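Local atomic coordinates of neurotoxin (Clostridium botulinum, PDB entry 1ZB7), a protein that cleaves synaptobrevins (VAMP1, VAMP2 and VAMP3) as a zinc endopeptidase in the host cytosol, in VAMP2 at an Ala-Ala bond, as the light chain of botulinum neurotoxin type G. Residues K35-I40 and I45-F50; T77-D82 and F161-V166. One frame throughout, in Å; residues are numbered along the deposited sequence.

The two contacts follow one another along the chain, interaction 1 closing before interaction 2 opens, and their centres lie about 12 Å apart on the same side of the molecule's centre. Interaction 1 pairs strands 34-38 and 43-46 of the large mixed sheet; segment 161-166 of interaction 2 follows on from strand 158-161, which runs parallel to 43-46 as its neighbour. Helix 82-99, entered directly from segment 77-82, touches both. The segments following the two neighbouring strands are also tied to each other: Phe50 N lies 3.0 Å from Pro163 O, and Arg49 NH2 lies 2.9 Å from Gly164 O, both probable hydrogen bonds. The chain after the hairpin thus binds the loop after strand 158-161.

Interaction 1. Residues K35-I40 and I45-F50; sequences KAFRII and IVPERF
Two backbone hydrogen bonds join Phe37 and Ile45, an antiparallel hydrogen-bonded pair. Ile45 N gives the straighter one, 2.8 Å to Phe37 O with 164° at the hydrogen; Phe37 N donates to Ile45 O at 3.0 Å. Ile45 O also receives a CA-H...O contact from Ala36 and lies in the plane of the Phe37 ring, at its edge. The apolar contacts divide between the two faces of the sheet. On the face of Phe37 and Ile45, the ring edge at Phe37 CE2 meets Pro47 CD at 3.9 Å, and Ile39 brings CG1, CG2 and CD1 against the Ile45 branch. Ile39 CG1 sits between its backbone N and carbonyl carbon (chi1 58°), which leaves both CG1 and CG2 of Ile39 4.0 Å from Ile45 CG1. On the other face Ala36 CB packs at 3.5 Å on Val46 CG2. A water links Lys35 N to Glu48 OE2, accepting from the first and donating to the second; Glu48 OE2 also forms a salt bridge with Lys85. Pro47 is the centre of an inverse gamma turn. The whole is a beta hairpin inside the mixed sheet of the M27 zinc protease fold, flanked by strands 19-23 and 158-161.

Interaction 2. Residues T77-D82 and F161-V166; sequences TYLKTD and FGPGPV
Tyr78 and Leu79 press against Gly162 and Pro163 from the two central positions of a type II beta turn, Thr77 to Lys80, just ahead of helix 82-99. The contact is small, buried and wholly apolar, loop against loop. Tyr78 has CG anti to its own N (chi1 -174°), which carries the ring out to Pro163, where the CD2-CE2 edge meets the pyrrolidine at about a right angle. Pro163 CD lies in the plane of the aromatic ring at that edge, 3.6 Å from Tyr78 CE2, while Pro163 CG is 3.7 Å from Tyr78 CD2. Leu79, the third residue of the turn, has its backbone in the left-handed region; its CG lies 3.6 Å above one face of the Tyr78 ring, offset toward the rim. Phe88 of helix 82-99 touches both side chains. Arg49, just past hairpin strand 43-46, bridges the two loops, hydrogen-bonded through NH1 to Tyr78 O and through NE to Pro163 O. Leu79 CD1 is anti to CA (chi2 -170°) and reaches the bare backbone of Gly162, where there is no side chain to hold it off: Leu79 CD1 rests 3.8 Å from Gly162 CA.

Interaction 1. Residues K35-I40 and I45-F50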
# COMPACT_ATOMS: atom_id res chain seq x y z
N LYS A 35 -16.80 34.78 -11.49
CA LYS A 35 -15.79 35.62 -12.12
C LYS A 35 -14.55 34.77 -12.30
O LYS A 35 -14.11 34.15 -11.38
CB LYS A 35 -15.58 36.92 -11.34
CG LYS A 35 -14.45 37.80 -11.91
CD LYS A 35 -14.41 39.20 -11.33
CE LYS A 35 -13.52 40.08 -12.11
NZ LYS A 35 -13.39 41.41 -11.57
N ALA A 36 -14.09 34.61 -13.55
CA ALA A 36 -12.97 33.74 -13.90
C ALA A 36 -11.88 34.45 -14.73
O ALA A 36 -12.15 35.44 -15.37
CB ALA A 36 -13.52 32.35 -14.61
N PHE A 37 -10.65 33.98 -14.61
CA PHE A 37 -9.42 34.64 -15.12
C PHE A 37 -8.62 33.62 -15.96
O PHE A 37 -8.26 32.51 -15.49
CB PHE A 37 -8.55 35.19 -14.02
CG PHE A 37 -9.26 36.09 -13.09
CD1 PHE A 37 -9.14 37.48 -13.21
CD2 PHE A 37 -10.13 35.59 -12.15
CE1 PHE A 37 -9.82 38.35 -12.37
CE2 PHE A 37 -10.83 36.45 -11.28
CZ PHE A 37 -10.66 37.86 -11.42
N ARG A 38 -8.40 33.98 -17.21
CA ARG A 38 -7.66 33.12 -18.09
C ARG A 38 -6.21 33.53 -18.03
O ARG A 38 -5.75 34.48 -18.73
CB ARG A 38 -8.19 33.16 -19.53
CG ARG A 38 -7.67 32.01 -20.44
CD ARG A 38 -8.04 32.07 -21.95
NE ARG A 38 -7.41 33.22 -22.60
CZ ARG A 38 -8.05 34.24 -23.17
NH1 ARG A 38 -9.37 34.29 -23.22
NH2 ARG A 38 -7.36 35.28 -23.67
N ILE A 39 -5.49 32.77 -17.23
CA ILE A 39 -4.08 33.00 -17.04
C ILE A 39 -3.13 32.43 -18.12
O ILE A 39 -2.00 32.92 -18.33
CB ILE A 39 -3.67 32.48 -15.62
CG1 ILE A 39 -4.00 30.97 -15.50
CG2 ILE A 39 -4.35 33.29 -14.57
CD1 ILE A 39 -3.03 30.28 -14.63
N ILE A 40 -3.60 31.37 -18.77
CA ILE A 40 -2.92 30.65 -19.83
C ILE A 40 -4.04 30.30 -20.76
O ILE A 40 -5.16 30.12 -20.33
CB ILE A 40 -2.21 29.32 -19.32
CG1 ILE A 40 -1.06 29.63 -18.36
CG2 ILE A 40 -1.54 28.54 -20.52
CD1 ILE A 40 -0.65 28.51 -17.29
N ILE A 45 -8.63 30.31 -13.79
CA ILE A 45 -8.74 30.36 -12.33
C ILE A 45 -10.08 31.01 -11.91
O ILE A 45 -10.42 32.08 -12.31
CB ILE A 45 -7.61 31.13 -11.69
CG1 ILE A 45 -6.25 30.69 -12.23
CG2 ILE A 45 -7.67 31.01 -10.18
CD1 ILE A 45 -5.96 29.21 -12.13
N VAL A 46 -10.80 30.31 -11.09
CA VAL A 46 -12.02 30.74 -10.47
C VAL A 46 -11.78 30.77 -8.94
O VAL A 46 -11.82 29.74 -8.28
CB VAL A 46 -13.22 29.86 -10.80
CG1 VAL A 46 -14.49 30.48 -10.29
CG2 VAL A 46 -13.36 29.66 -12.33
N PRO A 47 -11.47 31.93 -8.41
CA PRO A 47 -11.13 32.06 -6.95
C PRO A 47 -12.36 32.07 -6.05
O PRO A 47 -12.66 33.06 -5.46
CB PRO A 47 -10.36 33.39 -6.88
CG PRO A 47 -10.25 33.87 -8.19
CD PRO A 47 -11.28 33.21 -9.07
N GLU A 48 -13.05 30.95 -6.01
CA GLU A 48 -14.23 30.83 -5.26
C GLU A 48 -14.19 29.42 -4.70
O GLU A 48 -13.58 28.53 -5.25
CB GLU A 48 -15.50 30.87 -6.12
CG GLU A 48 -15.69 32.01 -7.07
CD GLU A 48 -16.46 33.15 -6.46
OE1 GLU A 48 -17.28 32.83 -5.56
OE2 GLU A 48 -16.28 34.33 -6.94
N ARG A 49 -14.98 29.23 -3.68
CA ARG A 49 -15.23 27.91 -3.16
C ARG A 49 -16.10 27.13 -4.13
O ARG A 49 -17.04 27.65 -4.64
CB ARG A 49 -15.88 27.99 -1.75
CG ARG A 49 -15.07 28.81 -0.75
CD ARG A 49 -13.76 28.16 -0.33
NE ARG A 49 -13.99 26.97 0.48
CZ ARG A 49 -14.25 26.95 1.78
NH1 ARG A 49 -14.22 28.07 2.48
NH2 ARG A 49 -14.48 25.82 2.40
N PHE A 50 -15.74 25.86 -4.27
CA PHE A 50 -16.46 24.84 -4.91
C PHE A 50 -17.63 24.27 -4.14
O PHE A 50 -17.51 23.40 -3.30
CB PHE A 50 -15.53 23.68 -5.18
CG PHE A 50 -16.15 22.64 -5.99
CD1 PHE A 50 -16.15 22.77 -7.40
CD2 PHE A 50 -16.79 21.56 -5.41
CE1 PHE A 50 -16.74 21.78 -8.21
CE2 PHE A 50 -17.40 20.57 -6.24
CZ PHE A 50 -17.38 20.71 -7.63
O HOH W 1 -18.17 35.39 -8.80
O HOH W 2 -14.49 34.62 -8.60

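Interaction 2. Residues T77-D82 and F161-V166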
# COMPACT_ATOMS: atom_id res chain seq x y z
N THR A 77 -14.54 30.30 6.09
CA THR A 77 -14.23 31.68 5.89
C THR A 77 -13.20 31.85 4.80
O THR A 77 -12.96 32.96 4.34
CB THR A 77 -13.69 32.14 7.24
OG1 THR A 77 -14.60 33.07 7.78
CG2 THR A 77 -12.22 32.67 7.23
N TYR A 78 -12.61 30.74 4.34
CA TYR A 78 -11.62 30.82 3.27
C TYR A 78 -12.33 31.29 2.01
O TYR A 78 -13.44 30.89 1.72
CB TYR A 78 -10.93 29.47 3.09
CG TYR A 78 -9.79 29.44 2.12
CD1 TYR A 78 -8.69 30.19 2.34
CD2 TYR A 78 -9.80 28.56 1.00
CE1 TYR A 78 -7.62 30.17 1.49
CE2 TYR A 78 -8.73 28.50 0.14
CZ TYR A 78 -7.64 29.32 0.35
OH TYR A 78 -6.50 29.28 -0.48
N LEU A 79 -11.66 32.16 1.27
CA LEU A 79 -12.18 32.76 0.02
C LEU A 79 -13.51 33.51 0.04
O LEU A 79 -14.24 33.46 -0.94
CB LEU A 79 -12.26 31.71 -1.10
CG LEU A 79 -10.99 31.00 -1.45
CD1 LEU A 79 -11.15 30.22 -2.68
CD2 LEU A 79 -9.87 31.99 -1.64
N LYS A 80 -13.86 34.16 1.12
CA LYS A 80 -15.06 34.96 1.20
C LYS A 80 -14.90 36.41 0.86
O LYS A 80 -15.84 36.99 0.38
CB LYS A 80 -15.65 34.96 2.61
CG LYS A 80 -16.04 33.59 3.05
CD LYS A 80 -16.87 32.80 2.01
CE LYS A 80 -16.30 31.38 1.86
NZ LYS A 80 -17.40 30.44 1.88
N THR A 81 -13.77 37.01 1.21
CA THR A 81 -13.55 38.40 0.83
C THR A 81 -12.80 38.49 -0.48
O THR A 81 -12.01 37.64 -0.80
CB THR A 81 -12.81 39.18 1.86
OG1 THR A 81 -11.42 38.88 1.77
CG2 THR A 81 -13.32 38.89 3.20
N ASP A 82 -13.08 39.56 -1.22
CA ASP A 82 -12.31 39.96 -2.37
C ASP A 82 -10.79 40.04 -2.20
O ASP A 82 -10.05 39.66 -3.14
CB ASP A 82 -12.83 41.31 -2.82
CG ASP A 82 -14.17 41.20 -3.56
OD1 ASP A 82 -14.78 40.10 -3.60
OD2 ASP A 82 -14.58 42.21 -4.17
N PHE A 161 -10.87 25.81 -9.45
CA PHE A 161 -11.56 26.37 -8.29
C PHE A 161 -10.76 26.34 -7.02
O PHE A 161 -9.79 25.62 -6.90
CB PHE A 161 -12.85 25.60 -8.02
CG PHE A 161 -13.97 26.04 -8.87
CD1 PHE A 161 -14.99 26.85 -8.34
CD2 PHE A 161 -14.05 25.65 -10.19
CE1 PHE A 161 -16.04 27.27 -9.13
CE2 PHE A 161 -15.07 26.09 -10.99
CZ PHE A 161 -16.05 26.90 -10.46
N GLY A 162 -11.27 27.10 -6.05
CA GLY A 162 -10.96 26.94 -4.66
C GLY A 162 -11.62 25.66 -4.14
O GLY A 162 -12.36 24.95 -4.87
N PRO A 163 -11.37 25.34 -2.86
CA PRO A 163 -11.81 24.07 -2.27
C PRO A 163 -13.30 24.02 -1.98
O PRO A 163 -13.98 25.06 -1.98
CB PRO A 163 -10.95 23.95 -0.99
CG PRO A 163 -10.50 25.32 -0.64
CD PRO A 163 -10.56 26.15 -1.93
N GLY A 164 -13.84 22.82 -1.81
CA GLY A 164 -15.21 22.68 -1.32
C GLY A 164 -15.14 22.85 0.21
O GLY A 164 -14.28 23.52 0.70
N PRO A 165 -16.04 22.29 0.96
CA PRO A 165 -15.96 22.39 2.46
C PRO A 165 -14.65 21.92 3.19
O PRO A 165 -14.27 22.51 4.23
CB PRO A 165 -17.17 21.56 2.93
CG PRO A 165 -18.14 21.58 1.75
CD PRO A 165 -17.27 21.60 0.49
N VAL A 166 -14.02 20.89 2.65
CA VAL A 166 -12.80 20.34 3.17
C VAL A 166 -11.65 20.96 2.37
O VAL A 166 -11.56 20.73 1.21
CB VAL A 166 -12.77 18.77 3.04
CG1 VAL A 166 -11.47 18.14 3.55
CG2 VAL A 166 -13.93 18.15 3.72